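Local atomic coordinates of esterase E25 (PDB entry 4Q05), a protein that probably hydrolyses carboxylic ester bonds, as a dimeric bacterial esterase of the hormone-sensitive lipase family with the alpha/beta hydrolase fold. Residues P121-H135 / A153-I167. Numbering follows the deposited sequence.
Sequences PVEVAPDLEDKLFVH and AIVIATLAKVRVLSI
Phe-133, Val-134 and His-135 pair in parallel register with Val-164, Leu-165 and Ser-166, the two strand axes 4.5 Å apart, while helix 153-160 runs back over them, nearly antiparallel to strand 132-135. Phe-133 N to Arg-163 O is the first of four backbone bonds, the last of them Ile-167 N to His-135 O. The helix meets the sheet through apolar groups: Ile-156 CG2 stands over the centre of the Phe-133 ring in a CH-pi contact, 3.9 Å from its centroid, and CD1 of the same isoleucine touches the ring at CE1 and CZ. The ring reaches this place because its CG lies anti to the backbone N (chi1 -174°). A branched isoleucine suits the spot, offering one methyl to the centre of the face and another to CE1 and CZ. Small Ala-153 lets the helix come close to His-135, its CB 3.5 Å from His-135 CD2. Beyond the helix, Lys-161 turns the chain with positive phi, and its carbonyl O accepts a straight bond from Ala-125 N (2.9 Å). Arg-163, extended from CG to NE, holds the loop before the strand: NH2 meets Glu-129 OE2 at 2.8 Å on the carboxylate's syn side, though 30° out of its plane, the two planes almost perpendicular, and Val-124 CG2 lies over one guanidinium face. A leucine in its place would probably leave the Glu-129 carboxylate without its charged mate and the turn of residues 128-131 less firmly tied. Strands 132-136 and 164-168 with helix 151-160 form a beta-alpha-beta crossover of the alpha/beta hydrolase sheet, where strand 200-205 flanks the first strand, strand 114-120 the second, and helix 179-194 packs against Val-134, Leu-165 and Ile-167.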
loop_
_atom_site.group_PDB
_atom_site.type_symbol
_atom_site.label_atom_id
_atom_site.label_comp_id
_atom_site.label_asym_id
_atom_site.label_seq_id
_atom_site.Cartn_x
_atom_site.Cartn_y
_atom_site.Cartn_z
ATOM N N PRO A 121 -14.500 2.058 -25.840
ATOM C CA PRO A 121 -14.380 3.488 -25.544
ATOM C C PRO A 121 -14.176 4.261 -26.840
ATOM O O PRO A 121 -13.812 3.634 -27.824
ATOM C CB PRO A 121 -13.101 3.548 -24.713
ATOM C CG PRO A 121 -12.261 2.464 -25.268
ATOM C CD PRO A 121 -13.214 1.354 -25.689
ATOM N N VAL A 122 -14.395 5.574 -26.850
ATOM C CA VAL A 122 -14.196 6.347 -28.078
ATOM C C VAL A 122 -12.732 6.422 -28.450
ATOM O O VAL A 122 -12.387 6.571 -29.618
ATOM C CB VAL A 122 -14.719 7.788 -27.963
ATOM C CG1 VAL A 122 -16.161 7.867 -28.419
ATOM C CG2 VAL A 122 -14.552 8.306 -26.544
ATOM N N GLU A 123 -11.866 6.338 -27.450
ATOM C CA GLU A 123 -10.444 6.457 -27.699
ATOM C C GLU A 123 -9.715 5.215 -27.219
ATOM O O GLU A 123 -9.699 4.914 -26.031
ATOM C CB GLU A 123 -9.891 7.707 -27.006
ATOM C CG GLU A 123 -8.412 7.985 -27.247
ATOM C CD GLU A 123 -7.923 9.206 -26.469
ATOM O OE1 GLU A 123 -8.775 9.981 -25.984
ATOM O OE2 GLU A 123 -6.694 9.377 -26.325
ATOM N N VAL A 124 -9.121 4.486 -28.154
ATOM C CA VAL A 124 -8.273 3.358 -27.815
ATOM C C VAL A 124 -6.835 3.754 -28.108
ATOM O O VAL A 124 -6.536 4.237 -29.199
ATOM C CB VAL A 124 -8.648 2.118 -28.640
ATOM C CG1 VAL A 124 -7.675 0.992 -28.375
ATOM C CG2 VAL A 124 -10.083 1.690 -28.333
ATOM N N ALA A 125 -5.946 3.568 -27.136
ATOM C CA ALA A 125 -4.549 3.949 -27.315
ATOM C C ALA A 125 -3.949 3.218 -28.507
ATOM O O ALA A 125 -4.174 2.022 -28.690
ATOM C CB ALA A 125 -3.743 3.672 -26.064
ATOM N N PRO A 126 -3.178 3.942 -29.330
ATOM C CA PRO A 126 -2.575 3.352 -30.529
ATOM C C PRO A 126 -1.966 1.976 -30.263
ATOM O O PRO A 126 -2.273 1.021 -30.980
ATOM C CB PRO A 126 -1.486 4.363 -30.895
ATOM C CG PRO A 126 -2.059 5.680 -30.440
ATOM C CD PRO A 126 -2.841 5.371 -29.181
ATOM N N ASP A 127 -1.124 1.864 -29.242
ATOM C CA ASP A 127 -0.462 0.587 -28.988
ATOM C C ASP A 127 -1.357 -0.416 -28.255
ATOM O O ASP A 127 -0.912 -1.514 -27.946
ATOM C CB ASP A 127 0.857 0.777 -28.233
ATOM C CG ASP A 127 1.912 1.506 -29.059
ATOM O OD1 ASP A 127 1.935 1.341 -30.300
ATOM O OD2 ASP A 127 2.723 2.245 -28.461
ATOM N N LEU A 128 -2.605 -0.036 -27.974
ATOM C CA LEU A 128 -3.571 -0.961 -27.366
ATOM C C LEU A 128 -4.654 -1.362 -28.362
ATOM O O LEU A 128 -5.613 -2.068 -28.022
ATOM C CB LEU A 128 -4.204 -0.354 -26.117
ATOM C CG LEU A 128 -3.227 -0.057 -24.981
ATOM C CD1 LEU A 128 -3.977 0.405 -23.738
ATOM C CD2 LEU A 128 -2.388 -1.293 -24.684
ATOM N N GLU A 129 -4.481 -0.918 -29.601
ATOM C CA GLU A 129 -5.454 -1.165 -30.655
ATOM C C GLU A 129 -5.676 -2.658 -30.950
ATOM O O GLU A 129 -6.787 -3.062 -31.268
ATOM C CB GLU A 129 -5.055 -0.398 -31.924
ATOM C CG GLU A 129 -5.965 -0.631 -33.102
ATOM C CD GLU A 129 -7.380 -0.166 -32.850
ATOM O OE1 GLU A 129 -7.563 0.789 -32.070
ATOM O OE2 GLU A 129 -8.306 -0.756 -33.442
ATOM N N ASP A 130 -4.633 -3.477 -30.850
ATOM C CA ASP A 130 -4.799 -4.919 -31.049
ATOM C C ASP A 130 -4.817 -5.671 -29.721
ATOM O O ASP A 130 -4.573 -6.879 -29.675
ATOM C CB ASP A 130 -3.684 -5.485 -31.926
ATOM C CG ASP A 130 -2.323 -5.430 -31.249
ATOM O OD1 ASP A 130 -2.153 -4.632 -30.298
ATOM O OD2 ASP A 130 -1.421 -6.177 -31.682
ATOM N N LYS A 131 -5.104 -4.958 -28.639
ATOM C CA LYS A 131 -5.073 -5.566 -27.316
ATOM C C LYS A 131 -6.497 -5.698 -26.783
ATOM O O LYS A 131 -7.422 -5.071 -27.297
ATOM C CB LYS A 131 -4.222 -4.717 -26.366
ATOM C CG LYS A 131 -2.809 -4.400 -26.875
ATOM C CD LYS A 131 -2.059 -5.654 -27.284
ATOM C CE LYS A 131 -0.564 -5.382 -27.454
ATOM N NZ LYS A 131 -0.324 -4.202 -28.320
ATOM N N LEU A 132 -6.681 -6.507 -25.747
ATOM C CA LEU A 132 -8.008 -6.657 -25.166
ATOM C C LEU A 132 -7.946 -6.813 -23.653
ATOM O O LEU A 132 -7.104 -7.546 -23.121
ATOM C CB LEU A 132 -8.740 -7.853 -25.782
ATOM C CG LEU A 132 -10.150 -8.122 -25.251
ATOM C CD1 LEU A 132 -11.099 -7.007 -25.638
ATOM C CD2 LEU A 132 -10.665 -9.471 -25.765
ATOM N N PHE A 133 -8.837 -6.113 -22.964
ATOM C CA PHE A 133 -8.919 -6.232 -21.520
ATOM C C PHE A 133 -10.155 -7.042 -21.204
ATOM O O PHE A 133 -11.275 -6.614 -21.473
ATOM C CB PHE A 133 -9.008 -4.856 -20.850
ATOM C CG PHE A 133 -8.946 -4.917 -19.350
ATOM C CD1 PHE A 133 -10.028 -5.373 -18.619
ATOM C CD2 PHE A 133 -7.799 -4.525 -18.676
ATOM C CE1 PHE A 133 -9.981 -5.447 -17.245
ATOM C CE2 PHE A 133 -7.734 -4.591 -17.303
ATOM C CZ PHE A 133 -8.832 -5.054 -16.578
ATOM N N VAL A 134 -9.949 -8.225 -20.641
ATOM C CA VAL A 134 -11.069 -9.078 -20.287
ATOM C C VAL A 134 -11.390 -8.829 -18.821
ATOM O O VAL A 134 -10.558 -9.046 -17.931
ATOM C CB VAL A 134 -10.752 -10.557 -20.538
ATOM C CG1 VAL A 134 -11.924 -11.420 -20.091
ATOM C CG2 VAL A 134 -10.421 -10.782 -22.026
ATOM N N HIS A 135 -12.600 -8.358 -18.571
ATOM C CA HIS A 135 -12.920 -7.826 -17.256
ATOM C C HIS A 135 -13.846 -8.765 -16.501
ATOM O O HIS A 135 -14.793 -9.308 -17.070
ATOM C CB HIS A 135 -13.557 -6.448 -17.404
ATOM C CG HIS A 135 -14.266 -5.986 -16.176
ATOM N ND1 HIS A 135 -13.598 -5.623 -15.026
ATOM C CD2 HIS A 135 -15.586 -5.835 -15.912
ATOM C CE1 HIS A 135 -14.478 -5.270 -14.103
ATOM N NE2 HIS A 135 -15.691 -5.395 -14.614
ATOM N N ALA A 153 -16.004 -1.871 -15.971
ATOM C CA ALA A 153 -15.521 -2.115 -17.325
ATOM C C ALA A 153 -15.542 -0.828 -18.129
ATOM O O ALA A 153 -14.649 -0.556 -18.927
ATOM C CB ALA A 153 -16.395 -3.152 -18.013
ATOM N N ILE A 154 -16.597 -0.055 -17.944
ATOM C CA ILE A 154 -16.720 1.228 -18.625
ATOM C C ILE A 154 -15.592 2.167 -18.178
ATOM O O ILE A 154 -14.975 2.854 -19.000
ATOM C CB ILE A 154 -18.087 1.848 -18.335
ATOM C CG1 ILE A 154 -19.189 1.008 -18.994
ATOM C CG2 ILE A 154 -18.144 3.306 -18.804
ATOM C CD1 ILE A 154 -20.574 1.285 -18.423
ATOM N N VAL A 155 -15.308 2.170 -16.876
ATOM C CA VAL A 155 -14.246 3.018 -16.340
ATOM C C VAL A 155 -12.890 2.603 -16.886
ATOM O O VAL A 155 -12.100 3.437 -17.335
ATOM C CB VAL A 155 -14.169 2.950 -14.805
ATOM C CG1 VAL A 155 -12.920 3.663 -14.328
ATOM C CG2 VAL A 155 -15.414 3.539 -14.172
ATOM N N ILE A 156 -12.611 1.306 -16.842
ATOM C CA ILE A 156 -11.373 0.808 -17.387
ATOM C C ILE A 156 -11.269 1.158 -18.872
ATOM O O ILE A 156 -10.243 1.660 -19.341
ATOM C CB ILE A 156 -11.274 -0.723 -17.191
ATOM C CG1 ILE A 156 -11.160 -1.061 -15.697
ATOM C CG2 ILE A 156 -10.105 -1.280 -17.964
ATOM C CD1 ILE A 156 -11.283 -2.567 -15.389
ATOM N N ALA A 157 -12.330 0.882 -19.618
ATOM C CA ALA A 157 -12.293 1.130 -21.061
ATOM C C ALA A 157 -11.939 2.590 -21.373
ATOM O O ALA A 157 -10.992 2.848 -22.111
ATOM C CB ALA A 157 -13.607 0.740 -21.714
ATOM N N THR A 158 -12.682 3.536 -20.800
ATOM C CA THR A 158 -12.456 4.948 -21.122
ATOM C C THR A 158 -11.121 5.458 -20.653
ATOM O O THR A 158 -10.425 6.136 -21.398
ATOM C CB THR A 158 -13.491 5.906 -20.506
ATOM O OG1 THR A 158 -14.123 5.305 -19.371
ATOM C CG2 THR A 158 -14.501 6.299 -21.516
ATOM N N LEU A 159 -10.774 5.157 -19.408
ATOM C CA LEU A 159 -9.583 5.757 -18.819
ATOM C C LEU A 159 -8.314 5.019 -19.178
ATOM O O LEU A 159 -7.281 5.644 -19.372
ATOM C CB LEU A 159 -9.732 5.871 -17.304
ATOM C CG LEU A 159 -10.884 6.794 -16.916
ATOM C CD1 LEU A 159 -10.887 7.079 -15.427
ATOM C CD2 LEU A 159 -10.782 8.081 -17.703
ATOM N N ALA A 160 -8.365 3.690 -19.260
ATOM C CA ALA A 160 -7.182 2.971 -19.695
ATOM C C ALA A 160 -7.086 2.938 -21.226
ATOM O O ALA A 160 -6.093 2.475 -21.775
ATOM C CB ALA A 160 -7.137 1.559 -19.106
ATOM N N LYS A 161 -8.123 3.439 -21.897
ATOM C CA LYS A 161 -8.136 3.553 -23.357
ATOM C C LYS A 161 -7.892 2.222 -24.052
ATOM O O LYS A 161 -6.965 2.072 -24.853
ATOM C CB LYS A 161 -7.110 4.583 -23.811
ATOM C CG LYS A 161 -7.338 5.960 -23.188
ATOM C CD LYS A 161 -6.252 6.937 -23.619
ATOM C CE LYS A 161 -6.421 8.290 -22.927
ATOM N NZ LYS A 161 -5.286 9.208 -23.247
ATOM N N VAL A 162 -8.735 1.253 -23.734
ATOM C CA VAL A 162 -8.561 -0.094 -24.236
ATOM C C VAL A 162 -9.954 -0.685 -24.361
ATOM O O VAL A 162 -10.845 -0.327 -23.596
ATOM C CB VAL A 162 -7.731 -0.933 -23.250
ATOM C CG1 VAL A 162 -8.511 -1.129 -21.941
ATOM C CG2 VAL A 162 -7.356 -2.271 -23.861
ATOM N N ARG A 163 -10.160 -1.558 -25.342
ATOM C CA ARG A 163 -11.425 -2.275 -25.434
ATOM C C ARG A 163 -11.510 -3.251 -24.289
ATOM O O ARG A 163 -10.525 -3.893 -23.942
ATOM C CB ARG A 163 -11.527 -3.052 -26.747
ATOM C CG ARG A 163 -11.605 -2.171 -27.974
ATOM C CD ARG A 163 -11.773 -3.010 -29.237
ATOM N NE ARG A 163 -11.750 -2.162 -30.420
ATOM C CZ ARG A 163 -10.636 -1.757 -31.021
ATOM N NH1 ARG A 163 -9.445 -2.141 -30.563
ATOM N NH2 ARG A 163 -10.716 -0.975 -32.087
ATOM N N VAL A 164 -12.702 -3.368 -23.726
ATOM C CA VAL A 164 -12.958 -4.290 -22.649
ATOM C C VAL A 164 -14.029 -5.288 -23.059
ATOM O O VAL A 164 -15.005 -4.943 -23.720
ATOM C CB VAL A 164 -13.444 -3.551 -21.396
ATOM C CG1 VAL A 164 -13.765 -4.544 -20.301
ATOM C CG2 VAL A 164 -12.386 -2.550 -20.939
ATOM N N LEU A 165 -13.822 -6.534 -22.671
ATOM C CA LEU A 165 -14.834 -7.563 -22.796
ATOM C C LEU A 165 -15.184 -7.987 -21.370
ATOM O O LEU A 165 -14.372 -8.604 -20.680
ATOM C CB LEU A 165 -14.284 -8.747 -23.595
ATOM C CG LEU A 165 -15.206 -9.972 -23.713
ATOM C CD1 LEU A 165 -16.453 -9.614 -24.506
ATOM C CD2 LEU A 165 -14.466 -11.123 -24.375
ATOM N N SER A 166 -16.379 -7.630 -20.913
ATOM C CA SER A 166 -16.756 -7.941 -19.540
ATOM C C SER A 166 -17.551 -9.230 -19.489
ATOM O O SER A 166 -18.538 -9.390 -20.200
ATOM C CB SER A 166 -17.552 -6.800 -18.900
ATOM O OG SER A 166 -17.668 -7.009 -17.500
ATOM N N ILE A 167 -17.107 -10.153 -18.647
ATOM C CA ILE A 167 -17.754 -11.447 -18.560
ATOM C C ILE A 167 -18.871 -11.471 -17.516
ATOM O O ILE A 167 -18.640 -11.287 -16.329
ATOM C CB ILE A 167 -16.743 -12.552 -18.250
ATOM C CG1 ILE A 167 -15.594 -12.478 -19.266
ATOM C CG2 ILE A 167 -17.460 -13.910 -18.224
ATOM C CD1 ILE A 167 -14.482 -13.473 -19.031
HETATM O O HOH W 1 -10.928 6.452 -24.050
HETATM O O HOH W 2 -8.138 -2.432 -27.524
HETATM O O HOH W 3 -17.609 -8.900 -15.562
#